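Local coordinates for possible thiamine biosynthesis enzyme (Candida albicans, PDB 2X7Q), which is of unknown function but has the fold of periplasmic binding proteins and probably binds a small solute, perhaps one linked to thiamine biosynthesis, at residues I22-F26 / N247-S251; R159-N163 / Y184-I190. The protein carries 1 engineered substitution. All blocks are in the same frame, centred on the assembly; numbering follows the deposited sequence.

Interaction 1 of 2, residues I22-F26 / N247-S251; sequences IPEHF and NLDYS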
loop_
_atom_site.group_PDB
_atom_site.type_symbol
_atom_site.label_atom_id
_atom_site.label_comp_id
_atom_site.label_asym_id
_atom_site.label_seq_id
_atom_site.Cartn_x
_atom_site.Cartn_y
_atom_site.Cartn_z
ATOM N N ILE A 22 2.405 -7.464 2.524
ATOM C CA ILE A 22 3.004 -6.698 3.608
ATOM C C ILE A 22 2.298 -7.015 4.922
ATOM O O ILE A 22 1.088 -6.837 5.037
ATOM C CB ILE A 22 2.934 -5.186 3.337
ATOM C CG1 ILE A 22 3.554 -4.864 1.976
ATOM C CG2 ILE A 22 3.629 -4.412 4.449
ATOM C CD1 ILE A 22 3.431 -3.415 1.576
ATOM N N PRO A 23 3.058 -7.493 5.918
ATOM C CA PRO A 23 2.501 -7.920 7.207
ATOM C C PRO A 23 1.951 -6.755 8.025
ATOM O O PRO A 23 2.604 -6.289 8.961
ATOM C CB PRO A 23 3.706 -8.543 7.920
ATOM C CG PRO A 23 4.888 -7.874 7.316
ATOM C CD PRO A 23 4.523 -7.636 5.874
ATOM N N GLU A 24 0.757 -6.295 7.671
ATOM C CA GLU A 24 0.081 -5.243 8.422
ATOM C C GLU A 24 -1.373 -5.627 8.678
ATOM O O GLU A 24 -1.810 -6.717 8.310
ATOM C CB GLU A 24 0.151 -3.908 7.675
ATOM C CG GLU A 24 1.536 -3.289 7.635
ATOM C CD GLU A 24 1.554 -1.941 6.948
ATOM O OE1 GLU A 24 0.731 -1.725 6.041
ATOM O OE2 GLU A 24 2.402 -1.099 7.303
ATOM N N HIS A 25 -2.123 -4.727 9.304
ATOM C CA HIS A 25 -3.533 -4.973 9.577
ATOM C C HIS A 25 -4.324 -5.208 8.293
ATOM O O HIS A 25 -5.313 -5.937 8.292
ATOM C CB HIS A 25 -4.142 -3.812 10.369
ATOM C CG HIS A 25 -3.655 -2.465 9.934
ATOM N ND1 HIS A 25 -3.285 -1.480 10.835
ATOM C CD2 HIS A 25 -3.466 -1.935 8.708
ATOM C CE1 HIS A 25 -2.899 -0.409 10.173
ATOM N NE2 HIS A 25 -2.997 -0.654 8.877
ATOM N N PHE A 26 -3.884 -4.591 7.200
ATOM C CA PHE A 26 -4.586 -4.713 5.924
ATOM C C PHE A 26 -4.542 -6.131 5.361
ATOM O O PHE A 26 -5.400 -6.515 4.568
ATOM C CB PHE A 26 -4.017 -3.734 4.893
ATOM C CG PHE A 26 -4.317 -2.296 5.193
ATOM C CD1 PHE A 26 -3.317 -1.438 5.620
ATOM C CD2 PHE A 26 -5.603 -1.803 5.051
ATOM C CE1 PHE A 26 -3.595 -0.114 5.898
ATOM C CE2 PHE A 26 -5.888 -0.479 5.329
ATOM C CZ PHE A 26 -4.882 0.366 5.754
ATOM N N ASN A 247 -0.668 -10.912 16.752
ATOM C CA ASN A 247 0.363 -11.276 15.782
ATOM C C ASN A 247 1.091 -10.073 15.188
ATOM O O ASN A 247 2.198 -10.204 14.669
ATOM C CB ASN A 247 -0.238 -12.126 14.661
ATOM C CG ASN A 247 -0.733 -13.472 15.152
ATOM O OD1 ASN A 247 0.018 -14.448 15.188
ATOM N ND2 ASN A 247 -2.003 -13.532 15.530
ATOM N N LEU A 248 0.465 -8.904 15.264
ATOM C CA LEU A 248 1.052 -7.689 14.708
ATOM C C LEU A 248 1.218 -6.615 15.780
ATOM O O LEU A 248 0.638 -6.714 16.862
ATOM C CB LEU A 248 0.199 -7.170 13.550
ATOM C CG LEU A 248 -0.079 -8.186 12.437
ATOM C CD1 LEU A 248 -1.030 -7.612 11.396
ATOM C CD2 LEU A 248 1.217 -8.652 11.788
ATOM N N ASP A 249 2.015 -5.594 15.476
ATOM C CA ASP A 249 2.307 -4.541 16.442
ATOM C C ASP A 249 1.160 -3.545 16.565
ATOM O O ASP A 249 1.317 -2.360 16.262
ATOM C CB ASP A 249 3.596 -3.806 16.075
ATOM C CG ASP A 249 4.091 -2.910 17.193
ATOM O OD1 ASP A 249 4.144 -3.377 18.348
ATOM O OD2 ASP A 249 4.435 -1.742 16.920
ATOM N N TYR A 250 0.008 -4.031 17.013
ATOM C CA TYR A 250 -1.143 -3.175 17.259
ATOM C C TYR A 250 -1.847 -3.636 18.523
ATOM O O TYR A 250 -2.031 -4.833 18.733
ATOM C CB TYR A 250 -2.124 -3.228 16.087
ATOM C CG TYR A 250 -1.510 -2.941 14.735
ATOM C CD1 TYR A 250 -1.467 -1.648 14.228
ATOM C CD2 TYR A 250 -0.984 -3.966 13.959
ATOM C CE1 TYR A 250 -0.912 -1.384 12.989
ATOM C CE2 TYR A 250 -0.428 -3.712 12.719
ATOM C CZ TYR A 250 -0.395 -2.420 12.240
ATOM O OH TYR A 250 0.158 -2.164 11.008
ATOM N N SER A 251 -2.235 -2.692 19.370
ATOM C CA SER A 251 -3.021 -3.030 20.549
ATOM C C SER A 251 -4.431 -3.406 20.120
ATOM O O SER A 251 -4.860 -3.063 19.018
ATOM C CB SER A 251 -3.060 -1.864 21.534
ATOM O OG SER A 251 -3.752 -0.758 20.993
#

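Interaction 2 of 2, residues R159-N163 / Y184-I190; sequences RDSVN and YYDNHEI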
loop_
_atom_site.group_PDB
_atom_site.type_symbol
_atom_site.label_atom_id
_atom_site.label_comp_id
_atom_site.label_asym_id
_atom_site.label_seq_id
_atom_site.Cartn_x
_atom_site.Cartn_y
_atom_site.Cartn_z
ATOM N N ARG A 159 12.077 6.997 13.482
ATOM C CA ARG A 159 11.750 7.540 14.795
ATOM C C ARG A 159 12.995 8.086 15.487
ATOM O O ARG A 159 12.954 9.148 16.101
ATOM C CB ARG A 159 11.084 6.476 15.671
ATOM C CG ARG A 159 9.789 5.918 15.104
ATOM C CD ARG A 159 9.008 5.159 16.164
ATOM N NE ARG A 159 9.813 4.125 16.809
ATOM C CZ ARG A 159 9.885 2.865 16.390
ATOM N NH1 ARG A 159 9.200 2.480 15.324
ATOM N NH2 ARG A 159 10.641 1.990 17.036
ATOM N N ASP A 160 14.098 7.353 15.385
ATOM C CA ASP A 160 15.359 7.788 15.978
ATOM C C ASP A 160 15.868 9.054 15.292
ATOM O O ASP A 160 16.450 9.929 15.932
ATOM C CB ASP A 160 16.411 6.682 15.885
ATOM C CG ASP A 160 16.085 5.492 16.763
ATOM O OD1 ASP A 160 15.148 5.593 17.584
ATOM O OD2 ASP A 160 16.769 4.455 16.641
ATOM N N SER A 161 15.640 9.147 13.987
ATOM C CA SER A 161 16.093 10.295 13.208
ATOM C C SER A 161 15.435 11.595 13.657
ATOM O O SER A 161 16.117 12.585 13.915
ATOM C CB SER A 161 15.826 10.063 11.724
ATOM O OG SER A 161 16.202 11.190 10.960
ATOM N N VAL A 162 14.108 11.586 13.749
ATOM C CA VAL A 162 13.368 12.773 14.159
ATOM C C VAL A 162 13.643 13.120 15.617
ATOM O O VAL A 162 13.374 14.236 16.062
ATOM C CB VAL A 162 11.853 12.608 13.937
ATOM C CG1 VAL A 162 11.537 12.550 12.450
ATOM C CG2 VAL A 162 11.341 11.366 14.648
ATOM N N ASN A 163 14.178 12.155 16.358
ATOM C CA ASN A 163 14.587 12.387 17.736
ATOM C C ASN A 163 16.063 12.763 17.819
ATOM O O ASN A 163 16.618 12.909 18.908
ATOM C CB ASN A 163 14.297 11.158 18.602
ATOM C CG ASN A 163 12.845 11.075 19.022
ATOM O OD1 ASN A 163 12.283 12.035 19.547
ATOM N ND2 ASN A 163 12.229 9.923 18.795
ATOM N N TYR A 184 3.428 4.715 19.163
ATOM C CA TYR A 184 4.567 5.540 19.550
ATOM C C TYR A 184 4.171 6.978 19.876
ATOM O O TYR A 184 4.988 7.754 20.366
ATOM C CB TYR A 184 5.658 5.490 18.477
ATOM C CG TYR A 184 6.196 4.094 18.259
ATOM C CD1 TYR A 184 7.200 3.581 19.070
ATOM C CD2 TYR A 184 5.686 3.282 17.254
ATOM C CE1 TYR A 184 7.688 2.301 18.876
ATOM C CE2 TYR A 184 6.168 2.003 17.052
ATOM C CZ TYR A 184 7.169 1.518 17.866
ATOM O OH TYR A 184 7.654 0.245 17.672
ATOM N N TYR A 185 2.918 7.329 19.608
ATOM C CA TYR A 185 2.381 8.603 20.067
ATOM C C TYR A 185 1.988 8.472 21.532
ATOM O O TYR A 185 2.198 9.384 22.331
ATOM C CB TYR A 185 1.155 9.012 19.253
ATOM C CG TYR A 185 1.435 9.389 17.816
ATOM C CD1 TYR A 185 2.547 10.149 17.476
ATOM C CD2 TYR A 185 0.568 9.005 16.801
ATOM C CE1 TYR A 185 2.796 10.501 16.161
ATOM C CE2 TYR A 185 0.808 9.352 15.487
ATOM C CZ TYR A 185 1.921 10.101 15.173
ATOM O OH TYR A 185 2.160 10.449 13.863
ATOM N N ASP A 186 1.418 7.321 21.878
ATOM C CA ASP A 186 0.908 7.082 23.224
ATOM C C ASP A 186 2.020 6.919 24.259
ATOM O O ASP A 186 1.871 7.339 25.406
ATOM C CB ASP A 186 -0.021 5.864 23.235
ATOM C CG ASP A 186 -1.304 6.106 22.465
ATOM O OD1 ASP A 186 -1.634 7.283 22.215
ATOM O OD2 ASP A 186 -1.984 5.121 22.111
ATOM N N ASN A 187 3.132 6.309 23.856
ATOM C CA ASN A 187 4.284 6.188 24.744
ATOM C C ASN A 187 5.202 7.402 24.625
ATOM O O ASN A 187 6.285 7.438 25.210
ATOM C CB ASN A 187 5.053 4.885 24.495
ATOM C CG ASN A 187 5.677 4.825 23.115
ATOM O OD1 ASN A 187 5.693 5.811 22.379
ATOM N ND2 ASN A 187 6.202 3.661 22.761
ATOM N N HIS A 188 4.759 8.385 23.847
ATOM C CA HIS A 188 5.429 9.677 23.744
ATOM C C HIS A 188 6.854 9.599 23.200
ATOM O O HIS A 188 7.684 10.454 23.503
ATOM C CB HIS A 188 5.416 10.392 25.100
ATOM C CG HIS A 188 4.042 10.596 25.660
ATOM N ND1 HIS A 188 3.227 11.639 25.273
ATOM C CD2 HIS A 188 3.340 9.891 26.579
ATOM C CE1 HIS A 188 2.083 11.568 25.931
ATOM N NE2 HIS A 188 2.126 10.518 26.729
ATOM N N GLU A 189 7.133 8.580 22.391
ATOM C CA GLU A 189 8.429 8.480 21.728
ATOM C C GLU A 189 8.497 9.470 20.574
ATOM O O GLU A 189 9.517 10.126 20.359
ATOM C CB GLU A 189 8.684 7.059 21.224
ATOM C CG GLU A 189 9.992 6.904 20.460
ATOM C CD GLU A 189 10.295 5.463 20.096
ATOM O OE1 GLU A 189 9.776 4.555 20.779
ATOM O OE2 GLU A 189 11.067 5.237 19.141
ATOM N N ILE A 190 7.396 9.575 19.837
ATOM C CA ILE A 190 7.281 10.553 18.762
ATOM C C ILE A 190 6.077 11.462 18.992
ATOM O O ILE A 190 5.369 11.332 19.992
ATOM C CB ILE A 190 7.173 9.881 17.382
ATOM C CG1 ILE A 190 6.014 8.884 17.359
ATOM C CG2 ILE A 190 8.478 9.193 17.019
ATOM C CD1 ILE A 190 5.866 8.151 16.042
HETATM O O HOH W 1 13.098 7.115 18.648
#

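Interaction 1 of 2, residues I22-F26 / N247-S251
Tyr250 reaches across to His25, and Leu248 presses on the backbone just before that histidine. Tyr250 has the most surface buried here. Its ring and the His25 ring meet obliquely, with centroids 4.6 Å apart and planes at 38°. The closest atoms are His25 ND1 and Tyr250 CE1, at 3.2 Å. Tyr250 OH sits over one face of the imidazole and also reaches the start of the Glu24 side chain, 3.8 Å from Glu24 CB. The hydroxyl is hydrogen-bonded to Thr180. His25 CG stands between its own backbone N and carbonyl carbon (chi1 39°), which turns the ring across the end of the tyrosine. The Leu248 methyls rest on the backbone: CD1 lies 3.3 Å from Glu24 O and CD2 lies 3.9 Å from Pro23 O. The contact buries His25 N, which has no polar partner in the model. A glycerol about 5 Å from the His25 side chain is consistent with the solute cleft between the two lobes of periplasmic binding proteins. The 22-26 loop follows strand 17-21 of one sheet, and the 247-251 loop precedes helix 252-259, whose Trp258 stacks on His25. Phe179 and Thr180 of helix 178-186, which follows a strand of the other sheet, also touch it.

Interaction 2 of 2, residues R159-N163 / Y184-I190
Arg159 and Ile190 are the closest backbone positions, with CA atoms 6.7 Å apart. Segment 159-163 runs off the end of helix 155-162. Segment 184-190 leaves helix 178-186 through a Schellman motif at His188, and Asn187 OD1 accepts from Glu189 N in an Asx turn. It leads into edge strand 190-197; Phe174 of strand 173-177 in that sheet touches Arg159. The Arg159 guanidinium lies flat on the Tyr184 ring, planes 9° apart, with CZ 3.6 Å from the ring centroid in a cation-pi stack. The bend at chi3 (-54°) helps lay the group there, and Arg159 CD adds a CH-pi contact to the same ring. Arg159 NE donates an almost straight bond (166°) to Glu189 OE2 at 2.9 Å, forming a salt bridge. Glu189 OE2 lies in the guanidinium plane but is met from above the carboxylate plane. Asn163 ND2 donates to Glu189 O at 3.1 Å, and Asn163 OD1 accepts from Ser107 N. A water accepts from Asn163 ND2 and donates to Asp160 OD1 and Glu189 OE2. Stack and salt bridge fix the guanidinium's rotation. The two carboxylates (Asp160 OD1 to Glu189 OE2, 4.4 Å) would probably repel, but the water and the arginine should offset this.

How the interactions relate
Interactions 1 and 2 are both partly buried, but interaction 1 lies nearer the middle of the chain, about 13 Å from its centre against about 23 Å. Interaction 1 joins loops far apart in sequence by ring and apolar packing, near where the two lobes meet. Interaction 2 is nested within the loop that interaction 1 closes. It joins the end of helix 155-162 to the turn between helix 178-186 and strand 190-197, within the lobe of the second sheet, through charge, stacking and water. Helix 178-186 serves both: its Thr180 is hydrogen-bonded to Tyr250 of interaction 1, and its last turn belongs to interaction 2. The contacts meet where Asp249 OD2 packs 3.9 Å from Tyr184 OH.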